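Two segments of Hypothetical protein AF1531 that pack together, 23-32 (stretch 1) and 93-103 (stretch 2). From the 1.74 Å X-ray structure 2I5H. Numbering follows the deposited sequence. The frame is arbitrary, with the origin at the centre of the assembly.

Stretch 1 (23-32) VLDFMPYGHP
Stretch 2 (93-103) DLTPAAKTELP

A short strand and the loop around it pack against the first turns of a helix, burying 383 Å² counted over both sides. In stretch 1 the chain turns a corner at Leu-24 (phi/psi -102/-34), then runs extended through Asp-25 (-164/136), Phe-26 (-117/129) and Met-27 (-120/96). A type I turn from Met-27 to Gly-30 follows, closed by Gly-30 N to Met-27 O at 2.9 Å; Gly-30 has phi 74°, a value that favours glycine. In stretch 2, Leu-94 and Thr-95 are extended (-71/145 and -70/166), and the helix begins at Pro-96, with bonds such as Lys-99 N to Thr-95 O at 2.9 Å and Leu-102 N to Ala-98 O at 2.9 Å. The register is set by Leu-24 and Ala-98, whose CA atoms lie 4.8 Å apart.

So close an approach suits alanine: its lone methyl lets Leu-24 CB come within 3.9 Å of Ala-98 CB. Leu-24 points toward the helix and is the most heavily covered residue of the contact. With chi1 -60° and chi2 172° (m,t), Leu-24 sets CD1 3.9 Å from Leu-94 CD2 and 4.1 Å from Leu-102 CD1, and CD2 4.0 Å from Leu-102 CD1. Leu-94, also m,t, starts sideways but brings its end nearer; Leu-102 takes t,p (chi1 -173°, chi2 60°). All three leucines are buried, as befits branched apolar side chains.

The polar anchor is Thr-95 at the N-cap. With chi1 at 61° (p), Thr-95 OG1 accepts from Ala-98 N at 3.0 Å, capping an amide at the helix start, and donates to Asp-25 OD2 at 2.7 Å. One hydroxyl thus ties the helix start to the strand. Asp-25 points toward stretch 2 with chi1 -174° (t) and chi2 36°, placing its carboxylate at the cap; Asp-25 OD1 comes 3.8 Å from Ala-97 CB, and Asp-25 CB lies 4.0 Å from Ala-98 CB. The buried methyl of Ala-98 thus meets both Leu-24 and Asp-25.

The methyl of Thr-95 serves a second, apolar neighbourhood. Met-27, with chi angles -62°, 166° and -90° (m,t,m), brings SD to 3.9 Å from Thr-95 CG2. His-31 starts sideways, but chi1 -68° and chi2 -69° bring its ring nearer, with CE1 4.1 Å from Thr-95 CG2, which lies at the ring edge.

Farther along the helix, Glu-101 sets CG 3.6 Å from Leu-24 O. Its m,m rotamer (chi1 -63°, chi2 -61°, chi3 -27°) leads the carboxylate away, so its aliphatic portion packs here while its charged end leaves the contact.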

# COMPACT_ATOMS: atom_id res chain seq x y z
N VAL A 23 -5.84 -5.54 6.88
CA VAL A 23 -7.20 -5.06 7.02
C VAL A 23 -7.33 -3.54 7.05
O VAL A 23 -6.65 -2.87 7.83
CB VAL A 23 -7.86 -5.65 8.29
CG1 VAL A 23 -9.26 -5.09 8.46
CG2 VAL A 23 -7.89 -7.16 8.21
N LEU A 24 -8.20 -3.02 6.20
CA LEU A 24 -8.46 -1.59 6.12
C LEU A 24 -9.76 -1.24 6.83
O LEU A 24 -9.89 -0.17 7.41
CB LEU A 24 -8.58 -1.16 4.65
CG LEU A 24 -7.39 -1.39 3.72
CD1 LEU A 24 -7.81 -1.07 2.28
CD2 LEU A 24 -6.23 -0.51 4.14
N ASP A 25 -10.72 -2.16 6.76
CA ASP A 25 -12.03 -1.94 7.35
C ASP A 25 -12.77 -3.27 7.47
O ASP A 25 -12.74 -4.09 6.54
CB ASP A 25 -12.81 -0.97 6.45
CG ASP A 25 -14.15 -0.55 7.04
OD1 ASP A 25 -14.25 -0.40 8.27
OD2 ASP A 25 -15.09 -0.35 6.25
N PHE A 26 -13.40 -3.50 8.62
CA PHE A 26 -14.17 -4.73 8.83
C PHE A 26 -15.64 -4.38 9.04
O PHE A 26 -15.98 -3.52 9.87
CB PHE A 26 -13.64 -5.53 10.03
CG PHE A 26 -14.49 -6.73 10.38
CD1 PHE A 26 -14.86 -7.65 9.39
CD2 PHE A 26 -14.96 -6.91 11.68
CE1 PHE A 26 -15.68 -8.75 9.71
CE2 PHE A 26 -15.78 -8.00 12.00
CZ PHE A 26 -16.14 -8.92 11.01
N MET A 27 -16.51 -5.05 8.28
CA MET A 27 -17.96 -4.83 8.35
C MET A 27 -18.69 -6.11 8.74
O MET A 27 -18.99 -6.95 7.88
CB MET A 27 -18.48 -4.35 7.00
CG MET A 27 -17.91 -3.03 6.53
SD MET A 27 -18.23 -2.71 4.78
CE MET A 27 -16.78 -3.44 4.06
N PRO A 28 -18.99 -6.27 10.03
CA PRO A 28 -19.70 -7.46 10.54
C PRO A 28 -20.91 -7.86 9.70
O PRO A 28 -21.13 -9.04 9.45
CB PRO A 28 -20.09 -7.05 11.95
CG PRO A 28 -18.95 -6.19 12.36
CD PRO A 28 -18.68 -5.34 11.13
N TYR A 29 -21.71 -6.88 9.29
CA TYR A 29 -22.90 -7.16 8.47
C TYR A 29 -22.77 -6.70 7.03
O TYR A 29 -23.77 -6.51 6.33
CB TYR A 29 -24.15 -6.52 9.09
CG TYR A 29 -24.89 -7.43 10.03
CD1 TYR A 29 -25.09 -7.07 11.37
CD2 TYR A 29 -25.38 -8.67 9.60
CE1 TYR A 29 -25.75 -7.93 12.25
CE2 TYR A 29 -26.03 -9.53 10.48
CZ TYR A 29 -26.21 -9.16 11.80
OH TYR A 29 -26.81 -10.03 12.69
N GLY A 30 -21.53 -6.53 6.57
CA GLY A 30 -21.32 -6.10 5.20
C GLY A 30 -21.62 -4.63 4.94
O GLY A 30 -21.68 -3.82 5.87
N HIS A 31 -21.83 -4.28 3.68
CA HIS A 31 -22.11 -2.90 3.33
C HIS A 31 -23.44 -2.39 3.87
O HIS A 31 -24.47 -3.05 3.74
CB HIS A 31 -22.06 -2.72 1.81
CG HIS A 31 -20.68 -2.89 1.25
ND1 HIS A 31 -19.67 -1.99 1.49
CD2 HIS A 31 -20.14 -3.87 0.50
CE1 HIS A 31 -18.56 -2.41 0.91
NE2 HIS A 31 -18.81 -3.55 0.30
N PRO A 32 -23.43 -1.21 4.50
CA PRO A 32 -24.65 -0.64 5.07
C PRO A 32 -25.82 -0.48 4.09
O PRO A 32 -26.98 -0.49 4.51
CB PRO A 32 -24.17 0.70 5.66
CG PRO A 32 -22.94 1.02 4.87
CD PRO A 32 -22.27 -0.32 4.71
N ASP A 93 -14.17 2.08 -4.71
CA ASP A 93 -14.99 1.06 -4.07
C ASP A 93 -14.68 0.90 -2.59
O ASP A 93 -15.40 0.20 -1.88
CB ASP A 93 -14.81 -0.28 -4.78
CG ASP A 93 -15.16 -0.19 -6.25
OD1 ASP A 93 -16.32 0.15 -6.56
OD2 ASP A 93 -14.27 -0.46 -7.10
N LEU A 94 -13.61 1.54 -2.13
CA LEU A 94 -13.25 1.46 -0.71
C LEU A 94 -14.25 2.26 0.11
O LEU A 94 -14.75 3.29 -0.35
CB LEU A 94 -11.85 2.02 -0.47
CG LEU A 94 -10.65 1.25 -1.02
CD1 LEU A 94 -9.38 2.05 -0.76
CD2 LEU A 94 -10.56 -0.13 -0.33
N THR A 95 -14.54 1.78 1.31
CA THR A 95 -15.45 2.50 2.20
C THR A 95 -14.72 3.75 2.66
O THR A 95 -13.51 3.88 2.47
CB THR A 95 -15.80 1.67 3.46
OG1 THR A 95 -14.59 1.40 4.19
CG2 THR A 95 -16.47 0.36 3.08
N PRO A 96 -15.44 4.71 3.25
CA PRO A 96 -14.80 5.94 3.73
C PRO A 96 -13.73 5.62 4.77
O PRO A 96 -12.64 6.20 4.76
CB PRO A 96 -15.96 6.73 4.32
CG PRO A 96 -17.11 6.33 3.43
CD PRO A 96 -16.91 4.83 3.34
N ALA A 97 -14.05 4.69 5.65
CA ALA A 97 -13.13 4.27 6.70
C ALA A 97 -11.89 3.63 6.07
O ALA A 97 -10.77 3.90 6.49
CB ALA A 97 -13.82 3.28 7.63
N ALA A 98 -12.10 2.80 5.06
CA ALA A 98 -10.98 2.15 4.39
C ALA A 98 -10.06 3.17 3.71
O ALA A 98 -8.84 3.03 3.75
CB ALA A 98 -11.49 1.15 3.37
N LYS A 99 -10.65 4.19 3.09
CA LYS A 99 -9.86 5.21 2.43
C LYS A 99 -9.02 5.97 3.45
O LYS A 99 -7.85 6.28 3.20
CB LYS A 99 -10.76 6.20 1.67
CG LYS A 99 -11.45 5.62 0.44
CD LYS A 99 -12.16 6.71 -0.33
CE LYS A 99 -12.85 6.17 -1.57
NZ LYS A 99 -13.55 7.26 -2.30
N THR A 100 -9.60 6.28 4.60
CA THR A 100 -8.87 7.00 5.63
C THR A 100 -7.69 6.17 6.14
O THR A 100 -6.60 6.70 6.37
CB THR A 100 -9.76 7.33 6.84
OG1 THR A 100 -10.89 8.09 6.40
CG2 THR A 100 -8.97 8.15 7.86
N GLU A 101 -7.90 4.87 6.30
CA GLU A 101 -6.86 3.99 6.80
C GLU A 101 -5.79 3.60 5.79
O GLU A 101 -4.66 3.31 6.17
CB GLU A 101 -7.47 2.70 7.38
CG GLU A 101 -8.39 2.89 8.58
CD GLU A 101 -7.69 3.53 9.78
OE1 GLU A 101 -6.47 3.38 9.93
OE2 GLU A 101 -8.39 4.17 10.59
N LEU A 102 -6.13 3.62 4.51
CA LEU A 102 -5.19 3.20 3.47
C LEU A 102 -3.76 3.74 3.60
O LEU A 102 -2.81 2.96 3.64
CB LEU A 102 -5.74 3.53 2.07
CG LEU A 102 -4.93 2.99 0.88
CD1 LEU A 102 -4.84 1.46 0.95
CD2 LEU A 102 -5.58 3.42 -0.42
N PRO A 103 -3.58 5.07 3.68
CA PRO A 103 -2.21 5.58 3.80
C PRO A 103 -1.44 5.08 5.02
O PRO A 103 -0.24 4.82 4.94
CB PRO A 103 -2.39 7.10 3.78
CG PRO A 103 -3.76 7.29 4.37
CD PRO A 103 -4.56 6.18 3.71